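Local coordinates for protein hypoxanthine-guanine phosphoribosyltransferase (PDB 1PZM) that probably converts guanine to GMP and hypoxanthine to IMP in purine salvage, transferring the phosphoribosyl group of 5-phosphoribosylpyrophosphate onto the purine, at residues Ser148-Gly160 with Leu166-Val179. Sequence-based numbering, arbitrary orientation.
Sequences SLKTVVLLDKPSG and LVDYPVITIPRAFV. Unlike the reference sequence in segment 166-179: Arg176 (reference His). With 5GP (guanosine-5'-monophosphate), chain C.
Lys157 NZ is gripped by Ala177 O at 3.0 Å, by water 2, and by O6 and N7 of the bound GMP. Lys157 NZ lies 2.6 Å from N7 of GMP. The chain of Lys157 bends at chi3 (-68°), after its CG has passed Ile174 CG1 at 3.6 Å. The ammonium group thus meets the base at its O6/N7 edge. Val179 holds the base through its backbone: its N donates to O6, and Val179 O accepts from N1 of GMP at 2.6 Å and more weakly from N2. The Phe178 ring lies over one face of the guanine, with N1 above the ring centre. Water 2 also accepts a weak bond from Arg176 NE. Arg176 differs from the reference sequence, and its NH2 forms a salt bridge with Asp129.

Behind the pocket, strands 148-153 and 169-173 run parallel, their axes 8° apart. Val171 N donates to Val153 O at 2.8 Å, almost straight (176°). The chain turns a corner at Leu154 and Leu155, yet the pairing carries on: Ile172 N donates to Leu154 O, and Asp156 N to Ile172 O. Leu155 CD1 packs on Val179 CG2 at 3.6 Å, joining the corner to the base-binding residue Val179. At the other end, Asp168 OD2 takes the N-H of Thr151 on its anti lone pair at 2.8 Å. Asp168 N in turn donates to Thr151 OG1. Asp156 OD1 reaches Thr173 OG1 through water 1, while its OD2 pairs with Arg161.

An outer strand, 169-173, paired in parallel with an inner one, 148-156, and leading into a purine site of lysine, aromatic ring, and backbone amide and carbonyl is characteristic of the type I phosphoribosyltransferase fold in its 6-oxopurine members.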
# COMPACT_ATOMS: atom_id res chain seq x y z
N SER A 148 18.55 10.06 -10.84
CA SER A 148 17.52 10.43 -11.81
C SER A 148 16.16 10.48 -11.12
O SER A 148 15.96 9.91 -10.04
CB SER A 148 17.48 9.44 -12.95
OG SER A 148 17.12 8.18 -12.38
N LEU A 149 15.23 11.21 -11.72
CA LEU A 149 13.87 11.28 -11.24
C LEU A 149 12.91 11.00 -12.38
O LEU A 149 12.97 11.66 -13.45
CB LEU A 149 13.57 12.66 -10.71
CG LEU A 149 12.07 12.81 -10.42
CD1 LEU A 149 11.70 11.89 -9.23
CD2 LEU A 149 11.63 14.26 -10.21
N LYS A 150 12.01 10.05 -12.17
CA LYS A 150 11.00 9.78 -13.18
C LYS A 150 9.64 9.67 -12.47
O LYS A 150 9.59 9.53 -11.24
CB LYS A 150 11.29 8.49 -13.98
CG LYS A 150 12.54 8.50 -14.90
CD LYS A 150 12.40 9.36 -16.17
CE LYS A 150 13.80 9.61 -16.79
NZ LYS A 150 13.86 10.89 -17.61
N THR A 151 8.55 9.81 -13.24
CA THR A 151 7.21 9.72 -12.69
C THR A 151 6.42 8.68 -13.39
O THR A 151 6.39 8.64 -14.66
CB THR A 151 6.48 11.07 -12.83
OG1 THR A 151 6.52 11.50 -14.23
CG2 THR A 151 7.20 12.16 -12.08
N VAL A 152 5.70 7.89 -12.60
CA VAL A 152 4.74 6.95 -13.18
C VAL A 152 3.35 7.26 -12.59
O VAL A 152 3.22 7.47 -11.36
CB VAL A 152 5.17 5.47 -12.93
CG1 VAL A 152 5.37 5.18 -11.40
CG2 VAL A 152 4.15 4.49 -13.55
N VAL A 153 2.33 7.28 -13.45
CA VAL A 153 0.98 7.68 -13.01
C VAL A 153 -0.00 6.66 -13.60
O VAL A 153 0.04 6.42 -14.83
CB VAL A 153 0.64 9.14 -13.62
CG1 VAL A 153 -0.82 9.56 -13.33
CG2 VAL A 153 1.60 10.22 -13.05
N LEU A 154 -0.94 6.16 -12.80
CA LEU A 154 -1.86 5.14 -13.36
C LEU A 154 -2.83 5.81 -14.31
O LEU A 154 -3.01 5.36 -15.47
CB LEU A 154 -2.61 4.33 -12.26
CG LEU A 154 -3.63 3.27 -12.74
CD1 LEU A 154 -3.01 2.21 -13.69
CD2 LEU A 154 -4.33 2.62 -11.51
N LEU A 155 -3.43 6.91 -13.84
CA LEU A 155 -4.46 7.60 -14.59
C LEU A 155 -4.02 9.01 -14.83
O LEU A 155 -3.90 9.81 -13.92
CB LEU A 155 -5.79 7.60 -13.82
CG LEU A 155 -6.39 6.25 -13.48
CD1 LEU A 155 -7.69 6.53 -12.74
CD2 LEU A 155 -6.64 5.48 -14.82
N ASP A 156 -3.81 9.36 -16.10
CA ASP A 156 -3.42 10.74 -16.42
C ASP A 156 -4.63 11.42 -17.01
O ASP A 156 -5.20 10.90 -18.00
CB ASP A 156 -2.26 10.72 -17.44
CG ASP A 156 -1.51 12.03 -17.51
OD1 ASP A 156 -0.75 12.24 -18.48
OD2 ASP A 156 -1.64 12.89 -16.59
N LYS A 157 -4.97 12.62 -16.49
CA LYS A 157 -6.01 13.46 -17.09
C LYS A 157 -5.40 14.74 -17.68
O LYS A 157 -5.56 15.85 -17.10
CB LYS A 157 -7.14 13.80 -16.06
CG LYS A 157 -7.81 12.52 -15.46
CD LYS A 157 -9.09 12.82 -14.59
CE LYS A 157 -8.76 13.52 -13.38
NZ LYS A 157 -9.82 13.44 -12.22
N PRO A 158 -4.74 14.62 -18.85
CA PRO A 158 -4.00 15.76 -19.41
C PRO A 158 -4.91 16.94 -19.80
O PRO A 158 -4.45 18.12 -19.87
CB PRO A 158 -3.23 15.16 -20.61
CG PRO A 158 -3.99 13.87 -21.02
CD PRO A 158 -4.64 13.42 -19.71
N SER A 159 -6.19 16.68 -20.02
CA SER A 159 -7.05 17.82 -20.38
C SER A 159 -7.27 18.71 -19.16
O SER A 159 -7.74 19.77 -19.31
CB SER A 159 -8.39 17.41 -21.00
OG SER A 159 -9.18 16.65 -20.08
N GLY A 160 -6.91 18.24 -17.97
CA GLY A 160 -7.00 19.02 -16.75
C GLY A 160 -5.83 19.95 -16.39
O GLY A 160 -5.92 20.64 -15.37
N LEU A 166 6.57 16.94 -16.88
CA LEU A 166 6.98 15.65 -17.46
C LEU A 166 6.38 14.45 -16.73
O LEU A 166 6.82 14.15 -15.57
CB LEU A 166 8.52 15.54 -17.53
CG LEU A 166 9.06 14.26 -18.21
CD1 LEU A 166 8.80 14.28 -19.74
CD2 LEU A 166 10.59 13.99 -17.89
N VAL A 167 5.38 13.78 -17.36
CA VAL A 167 4.95 12.40 -16.87
C VAL A 167 5.59 11.32 -17.72
O VAL A 167 5.24 11.14 -18.89
CB VAL A 167 3.42 12.14 -16.85
CG1 VAL A 167 3.12 10.67 -16.53
CG2 VAL A 167 2.73 12.96 -15.78
N ASP A 168 6.61 10.69 -17.18
CA ASP A 168 7.40 9.76 -18.01
C ASP A 168 6.59 8.51 -18.34
O ASP A 168 6.68 8.02 -19.47
CB ASP A 168 8.68 9.34 -17.30
CG ASP A 168 9.44 10.53 -16.80
OD1 ASP A 168 10.11 11.16 -17.64
OD2 ASP A 168 9.38 10.93 -15.64
N TYR A 169 5.82 8.02 -17.36
CA TYR A 169 5.04 6.77 -17.61
C TYR A 169 3.55 6.92 -17.27
O TYR A 169 3.10 6.47 -16.22
CB TYR A 169 5.67 5.59 -16.87
CG TYR A 169 7.13 5.35 -17.21
CD1 TYR A 169 7.51 4.54 -18.31
CD2 TYR A 169 8.14 5.87 -16.40
CE1 TYR A 169 8.84 4.34 -18.61
CE2 TYR A 169 9.47 5.66 -16.68
CZ TYR A 169 9.82 4.89 -17.77
OH TYR A 169 11.15 4.66 -18.03
N PRO A 170 2.76 7.49 -18.17
CA PRO A 170 1.34 7.63 -17.89
C PRO A 170 0.71 6.32 -18.41
O PRO A 170 0.62 6.12 -19.64
CB PRO A 170 0.93 8.79 -18.77
CG PRO A 170 1.93 8.81 -19.96
CD PRO A 170 3.11 7.96 -19.52
N VAL A 171 0.24 5.49 -17.50
CA VAL A 171 -0.17 4.13 -17.89
C VAL A 171 -1.44 4.18 -18.70
O VAL A 171 -1.55 3.59 -19.76
CB VAL A 171 -0.35 3.25 -16.65
CG1 VAL A 171 -0.71 1.84 -17.08
CG2 VAL A 171 0.95 3.19 -15.86
N ILE A 172 -2.42 4.91 -18.19
CA ILE A 172 -3.69 5.05 -18.91
C ILE A 172 -4.07 6.51 -18.99
O ILE A 172 -3.99 7.20 -17.97
CB ILE A 172 -4.80 4.29 -18.17
CG1 ILE A 172 -4.34 2.86 -17.85
CG2 ILE A 172 -6.11 4.34 -18.99
CD1 ILE A 172 -5.38 2.06 -17.02
N THR A 173 -4.48 6.99 -20.18
CA THR A 173 -4.86 8.40 -20.36
C THR A 173 -6.37 8.45 -20.45
O THR A 173 -6.94 7.71 -21.23
CB THR A 173 -4.20 8.94 -21.64
OG1 THR A 173 -2.79 9.00 -21.41
CG2 THR A 173 -4.59 10.45 -21.94
N ILE A 174 -7.04 9.30 -19.66
CA ILE A 174 -8.51 9.27 -19.62
C ILE A 174 -9.04 10.68 -19.66
O ILE A 174 -8.32 11.62 -19.34
CB ILE A 174 -9.07 8.64 -18.32
CG1 ILE A 174 -8.64 9.48 -17.11
CG2 ILE A 174 -8.66 7.17 -18.18
CD1 ILE A 174 -9.23 9.04 -15.73
N PRO A 175 -10.30 10.84 -20.02
CA PRO A 175 -10.88 12.19 -20.03
C PRO A 175 -11.17 12.66 -18.61
O PRO A 175 -10.94 11.93 -17.62
CB PRO A 175 -12.13 12.07 -20.93
CG PRO A 175 -12.46 10.62 -20.97
CD PRO A 175 -11.26 9.80 -20.45
N ARG A 176 -11.56 13.91 -18.49
CA ARG A 176 -11.90 14.42 -17.17
C ARG A 176 -13.11 13.67 -16.62
O ARG A 176 -14.09 13.35 -17.34
CB ARG A 176 -12.03 15.92 -17.19
CG ARG A 176 -10.65 16.57 -17.11
CD ARG A 176 -10.62 17.95 -16.51
NE ARG A 176 -10.45 17.90 -15.05
CZ ARG A 176 -10.86 18.87 -14.23
NH1 ARG A 176 -11.45 19.95 -14.73
NH2 ARG A 176 -10.67 18.78 -12.92
N ALA A 177 -12.99 13.27 -15.39
CA ALA A 177 -14.09 12.63 -14.75
C ALA A 177 -13.61 12.34 -13.34
O ALA A 177 -12.41 12.15 -13.09
CB ALA A 177 -14.44 11.33 -15.48
N PHE A 178 -14.51 12.30 -12.39
CA PHE A 178 -14.00 12.00 -11.07
C PHE A 178 -14.02 10.48 -10.86
O PHE A 178 -15.07 9.86 -10.93
CB PHE A 178 -14.79 12.73 -10.02
CG PHE A 178 -14.18 12.62 -8.66
CD1 PHE A 178 -14.46 11.53 -7.85
CD2 PHE A 178 -13.32 13.59 -8.20
CE1 PHE A 178 -13.92 11.43 -6.57
CE2 PHE A 178 -12.77 13.50 -6.94
CZ PHE A 178 -13.07 12.41 -6.13
N VAL A 179 -12.86 9.87 -10.63
CA VAL A 179 -12.88 8.44 -10.42
C VAL A 179 -12.65 8.01 -8.96
O VAL A 179 -12.07 8.79 -8.18
CB VAL A 179 -11.93 7.70 -11.35
CG1 VAL A 179 -12.17 8.13 -12.90
CG2 VAL A 179 -10.50 7.82 -10.88
P 5GP C . -3.87 17.73 -9.09
O1P 5GP C . -3.24 17.04 -10.25
O2P 5GP C . -4.81 18.80 -9.50
O3P 5GP C . -2.75 18.38 -8.37
O5' 5GP C . -4.59 16.63 -8.17
C5' 5GP C . -5.18 16.94 -6.90
C4' 5GP C . -5.46 15.68 -6.04
O4' 5GP C . -6.69 15.01 -6.38
C3' 5GP C . -4.39 14.59 -6.10
O3' 5GP C . -4.17 13.99 -4.82
C2' 5GP C . -5.01 13.60 -7.06
O2' 5GP C . -4.43 12.33 -6.90
C1' 5GP C . -6.51 13.66 -6.76
N9 5GP C . -7.37 13.40 -7.96
C8 5GP C . -7.54 14.16 -9.13
N7 5GP C . -8.54 13.57 -9.92
C5 5GP C . -9.12 12.64 -9.09
C6 5GP C . -10.16 11.73 -9.31
O6 5GP C . -10.73 11.64 -10.44
N1 5GP C . -10.56 10.88 -8.27
C2 5GP C . -9.93 10.96 -7.03
N2 5GP C . -10.30 10.19 -6.01
N3 5GP C . -8.90 11.84 -6.83
C4 5GP C . -8.52 12.67 -7.86
O HOH W 1 -1.37 11.18 -21.02
O HOH W 2 -10.65 15.86 -13.00